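Local coordinates for protein lipopolysaccharide heptosyltransferase 2 (PDB 1PSW) that transfers the second heptose from ADP-heptose onto the heptosyl-Kdo2-lipid A module while the lipopolysaccharide core is being built, at residues N172-S177 / R244-E249; I183-G188 / Y200-L205. One frame throughout, in Å; residues are numbered along the deposited sequence.

Interaction 1: residues N172-S177 / R244-E249; sequences NQFSLS and RNLAGE
Arg-244 reaches the carbonyl O of Phe-174 with its inner nitrogen, NE, instead of with the tip of its guanidinium, and the resulting hydrogen bond is nearly straight: 2.9 Å from NE to O, with an angle of 177° at the hydrogen. The oxygen sits at the edge of the guanidinium, in its plane, while NE is tilted 24° from the plane of the carbonyl. A bend at chi2 (121°) swings CD of Arg-244 aside from a fully extended course. Leu-176 crosses this aliphatic part, its CD2 lying 4.0 Å from Arg-244 CD. Above the guanidinium, and over its centre, sits CD2 of Leu-246, so that one face of the charged group is lined by a methyl while its edge holds the bond.

The same methyl is shared with Phe-174, whose ring atom CD1 lies 3.9 Å from Leu-246 CD2. Further round the ring, the backbone O of Glu-249 approaches the edge in plane and comes within 3.3 Å of Phe-174 CE1. Leu-258 of helix 252-260 packs against Phe-174, Leu-176 and Leu-246 and adds to the apolar cluster.

The contact joins the end of helix 164-173 to strand 243-245, at the border of the second parallel sheet. A Schellman motif ends the helix, with Ser-175 at positive phi as its C-prime residue and Ser-175 N bonded to Asn-172 O at 3.0 Å. In the other segment, Asn-245 OD1 accepts from Ala-247 N in an Asx turn. Phe-174, the first residue to leave helical angles, lies inside the Schellman motif, and the positive charge of Arg-244 would probably complement the partial negative charge at this helix end, while the polarised C-H at Phe-174 CE1 is likely to suit the Glu-249 oxygen.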
loop_
_atom_site.group_PDB
_atom_site.type_symbol
_atom_site.label_atom_id
_atom_site.label_comp_id
_atom_site.label_asym_id
_atom_site.label_seq_id
_atom_site.Cartn_x
_atom_site.Cartn_y
_atom_site.Cartn_z
ATOM N N ASN A 172 12.575 -8.871 -17.429
ATOM C CA ASN A 172 13.935 -9.177 -17.883
ATOM C C ASN A 172 14.965 -8.491 -16.977
ATOM O O ASN A 172 16.036 -9.035 -16.723
ATOM C CB ASN A 172 14.168 -8.730 -19.337
ATOM C CG ASN A 172 13.450 -9.605 -20.349
ATOM O OD1 ASN A 172 13.385 -10.833 -20.205
ATOM N ND2 ASN A 172 12.928 -8.979 -21.395
ATOM N N GLN A 173 14.644 -7.292 -16.503
ATOM C CA GLN A 173 15.538 -6.542 -15.625
ATOM C C GLN A 173 15.841 -7.339 -14.357
ATOM O O GLN A 173 16.898 -7.186 -13.750
ATOM C CB GLN A 173 14.881 -5.205 -15.283
ATOM C CG GLN A 173 15.568 -4.326 -14.258
ATOM C CD GLN A 173 14.922 -2.955 -14.236
ATOM O OE1 GLN A 173 13.714 -2.828 -14.010
ATOM N NE2 GLN A 173 15.716 -1.922 -14.469
ATOM N N PHE A 174 14.910 -8.200 -13.965
ATOM C CA PHE A 174 15.111 -9.001 -12.775
ATOM C C PHE A 174 15.351 -10.480 -13.066
ATOM O O PHE A 174 15.149 -11.345 -12.216
ATOM C CB PHE A 174 13.945 -8.760 -11.813
ATOM C CG PHE A 174 14.046 -7.445 -11.102
ATOM C CD1 PHE A 174 14.871 -7.318 -9.988
ATOM C CD2 PHE A 174 13.416 -6.307 -11.606
ATOM C CE1 PHE A 174 15.072 -6.076 -9.389
ATOM C CE2 PHE A 174 13.609 -5.060 -11.014
ATOM C CZ PHE A 174 14.440 -4.946 -9.910
ATOM N N SER A 175 15.805 -10.747 -14.288
ATOM C CA SER A 175 16.140 -12.095 -14.727
ATOM C C SER A 175 15.043 -13.126 -14.539
ATOM O O SER A 175 15.314 -14.267 -14.155
ATOM C CB SER A 175 17.402 -12.564 -14.006
ATOM O OG SER A 175 18.476 -11.682 -14.250
ATOM N N LEU A 176 13.808 -12.724 -14.811
ATOM C CA LEU A 176 12.684 -13.631 -14.682
ATOM C C LEU A 176 12.364 -14.255 -16.030
ATOM O O LEU A 176 12.398 -13.583 -17.062
ATOM C CB LEU A 176 11.456 -12.888 -14.152
ATOM C CG LEU A 176 11.586 -12.348 -12.728
ATOM C CD1 LEU A 176 10.349 -11.540 -12.361
ATOM C CD2 LEU A 176 11.772 -13.511 -11.761
ATOM N N SER A 177 12.056 -15.548 -16.008
ATOM C CA SER A 177 11.723 -16.290 -17.217
ATOM C C SER A 177 10.256 -16.133 -17.595
ATOM O O SER A 177 9.389 -16.064 -16.725
ATOM C CB SER A 177 12.023 -17.776 -17.013
ATOM O OG SER A 177 11.535 -18.538 -18.108
ATOM N N ARG A 244 12.193 -16.995 -6.998
ATOM C CA ARG A 244 13.124 -15.875 -6.916
ATOM C C ARG A 244 12.833 -14.940 -5.747
ATOM O O ARG A 244 11.698 -14.500 -5.552
ATOM C CB ARG A 244 13.089 -15.085 -8.227
ATOM C CG ARG A 244 14.052 -13.913 -8.290
ATOM C CD ARG A 244 15.022 -14.056 -9.456
ATOM N NE ARG A 244 15.733 -12.811 -9.745
ATOM C CZ ARG A 244 16.663 -12.272 -8.962
ATOM N NH1 ARG A 244 17.009 -12.872 -7.829
ATOM N NH2 ARG A 244 17.242 -11.128 -9.308
ATOM N N ASN A 245 13.874 -14.644 -4.977
ATOM C CA ASN A 245 13.756 -13.750 -3.833
ATOM C C ASN A 245 14.120 -12.324 -4.253
ATOM O O ASN A 245 15.296 -12.001 -4.410
ATOM C CB ASN A 245 14.680 -14.226 -2.700
ATOM C CG ASN A 245 14.597 -13.352 -1.458
ATOM O OD1 ASN A 245 13.715 -12.499 -1.336
ATOM N ND2 ASN A 245 15.518 -13.569 -0.521
ATOM N N LEU A 246 13.114 -11.472 -4.441
ATOM C CA LEU A 246 13.363 -10.092 -4.833
ATOM C C LEU A 246 13.191 -9.125 -3.656
ATOM O O LEU A 246 13.200 -7.911 -3.841
ATOM C CB LEU A 246 12.442 -9.689 -5.996
ATOM C CG LEU A 246 12.627 -10.461 -7.309
ATOM C CD1 LEU A 246 11.697 -9.912 -8.380
ATOM C CD2 LEU A 246 14.078 -10.359 -7.761
ATOM N N ALA A 247 13.036 -9.652 -2.444
ATOM C CA ALA A 247 12.890 -8.775 -1.281
ATOM C C ALA A 247 14.171 -7.951 -1.125
ATOM O O ALA A 247 15.263 -8.511 -1.012
ATOM C CB ALA A 247 12.633 -9.599 -0.013
ATOM N N GLY A 248 14.024 -6.627 -1.136
ATOM C CA GLY A 248 15.162 -5.733 -1.004
ATOM C C GLY A 248 15.899 -5.448 -2.304
ATOM O O GLY A 248 16.844 -4.660 -2.327
ATOM N N GLU A 249 15.462 -6.075 -3.393
ATOM C CA GLU A 249 16.100 -5.911 -4.701
ATOM C C GLU A 249 15.416 -4.910 -5.632
ATOM O O GLU A 249 15.998 -4.472 -6.625
ATOM C CB GLU A 249 16.160 -7.272 -5.395
ATOM C CG GLU A 249 17.237 -8.183 -4.851
ATOM C CD GLU A 249 18.601 -7.851 -5.418
ATOM O OE1 GLU A 249 18.851 -8.195 -6.595
ATOM O OE2 GLU A 249 19.417 -7.241 -4.692
#

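Interaction 2: residues I183-G188 / Y200-L205; sequences IGFCPG and YHYAEL
Phe-185 meets Tyr-202 and Leu-205 where strand 182-186 packs against helix 199-211, the first two elements of a beta-alpha-beta unit in the Rossmann-like second domain of this GT-B glycosyltransferase. The short strand and helix segments run almost exactly antiparallel (176°), their axes 10.7 Å apart. Followed outward, the Phe-185 side chain begins at CB, which lies 4.1 Å from Tyr-202 CD1. CG comes closer to the same atom, and CD2 closer still, at 3.6 Å. CE2 then faces the helix backbone, 3.4 Å from Tyr-202 O, and CZ at the tip meets Leu-205 CG at 3.8 Å. CE1 and CZ also touch Leu-205 CD2. CG of Phe-185 is anti to the carbonyl carbon (chi1 -72°), beside the backbone N, and from there the ring runs past Tyr-202.

The Phe-185 and Tyr-202 side chains slide past each other in opposite directions, with their ring planes inclined at 47°. Pro-187, just past the strand, lays its CB over one face of the tyrosine ring, offset toward the rim, in a CH-pi contact 4.1 Å from the ring centroid. Trp-197 meets the Tyr-202 ring edge-to-face, and Val-266 of the adjacent strand touches it too. An alanine in place of Tyr-202 would probably open a gap between Phe-185 and Pro-187, leaving the proline CB without a ring to lie on and the Phe-185 ring freer to shift. At the end of the tyrosine, OH makes a weak hydrogen bond to Asn-268 OD1 and lies 3.6 Å from Cys-186 O.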
loop_
_atom_site.group_PDB
_atom_site.type_symbol
_atom_site.label_atom_id
_atom_site.label_comp_id
_atom_site.label_asym_id
_atom_site.label_seq_id
_atom_site.Cartn_x
_atom_site.Cartn_y
_atom_site.Cartn_z
ATOM N N ILE A 183 3.467 -16.353 -9.660
ATOM C CA ILE A 183 2.626 -16.140 -8.497
ATOM C C ILE A 183 3.548 -15.335 -7.587
ATOM O O ILE A 183 4.723 -15.673 -7.429
ATOM C CB ILE A 183 2.252 -17.463 -7.810
ATOM C CG1 ILE A 183 1.399 -18.324 -8.762
ATOM C CG2 ILE A 183 1.511 -17.168 -6.510
ATOM C CD1 ILE A 183 0.020 -17.748 -9.053
ATOM N N GLY A 184 3.036 -14.254 -7.016
ATOM C CA GLY A 184 3.865 -13.457 -6.138
ATOM C C GLY A 184 3.512 -13.664 -4.674
ATOM O O GLY A 184 2.342 -13.804 -4.336
ATOM N N PHE A 185 4.530 -13.711 -3.814
ATOM C CA PHE A 185 4.348 -13.863 -2.365
ATOM C C PHE A 185 4.891 -12.604 -1.685
ATOM O O PHE A 185 5.903 -12.055 -2.110
ATOM C CB PHE A 185 5.154 -15.056 -1.806
ATOM C CG PHE A 185 4.623 -16.423 -2.174
ATOM C CD1 PHE A 185 3.468 -16.571 -2.926
ATOM C CD2 PHE A 185 5.296 -17.570 -1.742
ATOM C CE1 PHE A 185 2.978 -17.846 -3.257
ATOM C CE2 PHE A 185 4.824 -18.847 -2.064
ATOM C CZ PHE A 185 3.660 -18.982 -2.822
ATOM N N CYS A 186 4.226 -12.159 -0.625
ATOM C CA CYS A 186 4.664 -10.995 0.148
ATOM C C CYS A 186 4.644 -11.500 1.588
ATOM O O CYS A 186 3.727 -11.205 2.347
ATOM C CB CYS A 186 3.680 -9.835 -0.018
ATOM S SG CYS A 186 3.468 -9.247 -1.714
ATOM N N PRO A 187 5.671 -12.268 1.984
ATOM C CA PRO A 187 5.824 -12.865 3.317
ATOM C C PRO A 187 6.101 -11.958 4.514
ATOM O O PRO A 187 5.992 -12.402 5.659
ATOM C CB PRO A 187 6.932 -13.883 3.097
ATOM C CG PRO A 187 7.831 -13.165 2.147
ATOM C CD PRO A 187 6.857 -12.545 1.153
ATOM N N GLY A 188 6.449 -10.702 4.258
ATOM C CA GLY A 188 6.735 -9.788 5.351
ATOM C C GLY A 188 5.491 -9.142 5.922
ATOM O O GLY A 188 4.372 -9.473 5.528
ATOM N N TYR A 200 7.617 -21.419 6.661
ATOM C CA TYR A 200 7.514 -22.783 6.150
ATOM C C TYR A 200 6.201 -23.042 5.430
ATOM O O TYR A 200 6.127 -23.917 4.568
ATOM C CB TYR A 200 7.725 -23.800 7.275
ATOM C CG TYR A 200 6.984 -23.496 8.552
ATOM C CD1 TYR A 200 5.681 -23.942 8.753
ATOM C CD2 TYR A 200 7.601 -22.780 9.572
ATOM C CE1 TYR A 200 5.011 -23.689 9.944
ATOM C CE2 TYR A 200 6.953 -22.519 10.757
ATOM C CZ TYR A 200 5.659 -22.977 10.940
ATOM O OH TYR A 200 5.031 -22.717 12.126
ATOM N N HIS A 201 5.153 -22.302 5.781
ATOM C CA HIS A 201 3.891 -22.475 5.073
ATOM C C HIS A 201 4.061 -21.884 3.671
ATOM O O HIS A 201 3.596 -22.469 2.691
ATOM C CB HIS A 201 2.731 -21.795 5.802
ATOM C CG HIS A 201 2.174 -22.606 6.936
ATOM N ND1 HIS A 201 2.479 -23.935 7.117
ATOM C CD2 HIS A 201 1.334 -22.267 7.943
ATOM C CE1 HIS A 201 1.852 -24.386 8.194
ATOM N NE2 HIS A 201 1.154 -23.397 8.710
ATOM N N TYR A 202 4.731 -20.737 3.563
ATOM C CA TYR A 202 4.956 -20.146 2.244
ATOM C C TYR A 202 5.796 -21.104 1.396
ATOM O O TYR A 202 5.574 -21.227 0.192
ATOM C CB TYR A 202 5.670 -18.783 2.349
ATOM C CG TYR A 202 4.733 -17.594 2.524
ATOM C CD1 TYR A 202 3.869 -17.199 1.488
ATOM C CD2 TYR A 202 4.695 -16.874 3.723
ATOM C CE1 TYR A 202 2.989 -16.114 1.644
ATOM C CE2 TYR A 202 3.818 -15.792 3.889
ATOM C CZ TYR A 202 2.974 -15.419 2.853
ATOM O OH TYR A 202 2.101 -14.362 3.018
ATOM N N ALA A 203 6.751 -21.792 2.022
ATOM C CA ALA A 203 7.603 -22.729 1.293
ATOM C C ALA A 203 6.796 -23.904 0.746
ATOM O O ALA A 203 6.954 -24.290 -0.409
ATOM C CB ALA A 203 8.723 -23.235 2.196
ATOM N N GLU A 204 5.938 -24.471 1.589
ATOM C CA GLU A 204 5.095 -25.592 1.189
ATOM C C GLU A 204 4.180 -25.160 0.039
ATOM O O GLU A 204 3.981 -25.900 -0.927
ATOM C CB GLU A 204 4.261 -26.067 2.384
ATOM C CG GLU A 204 3.240 -27.159 2.083
ATOM C CD GLU A 204 3.855 -28.375 1.413
ATOM O OE1 GLU A 204 4.879 -28.885 1.920
ATOM O OE2 GLU A 204 3.308 -28.829 0.384
ATOM N N LEU A 205 3.627 -23.955 0.141
ATOM C CA LEU A 205 2.747 -23.444 -0.910
ATOM C C LEU A 205 3.517 -23.276 -2.217
ATOM O O LEU A 205 2.986 -23.524 -3.299
ATOM C CB LEU A 205 2.128 -22.096 -0.503
ATOM C CG LEU A 205 1.163 -21.476 -1.534
ATOM C CD1 LEU A 205 0.041 -22.456 -1.850
ATOM C CD2 LEU A 205 0.585 -20.173 -1.007
#

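Overall arrangement
From the N terminus the chain first builds the six-stranded parallel sheet that ends with strand 119-121, and later reaches helix 164-173, which precedes the second sheet. The end of that helix opens the loop that interaction 1 closes at 244-249, with 66 residues between its two segments. Within this loop lies interaction 2, a much shorter closure between strand 182-186 and helix 199-211, with 11 residues between its segments. The nesting is complete, with no crossing. Both contacts reach the second parallel sheet: interaction 1 at its outermost strand 243-245, interaction 2 two strands further in, with strand 215-218 between them. Their centres are about 16 Å apart and they do not touch.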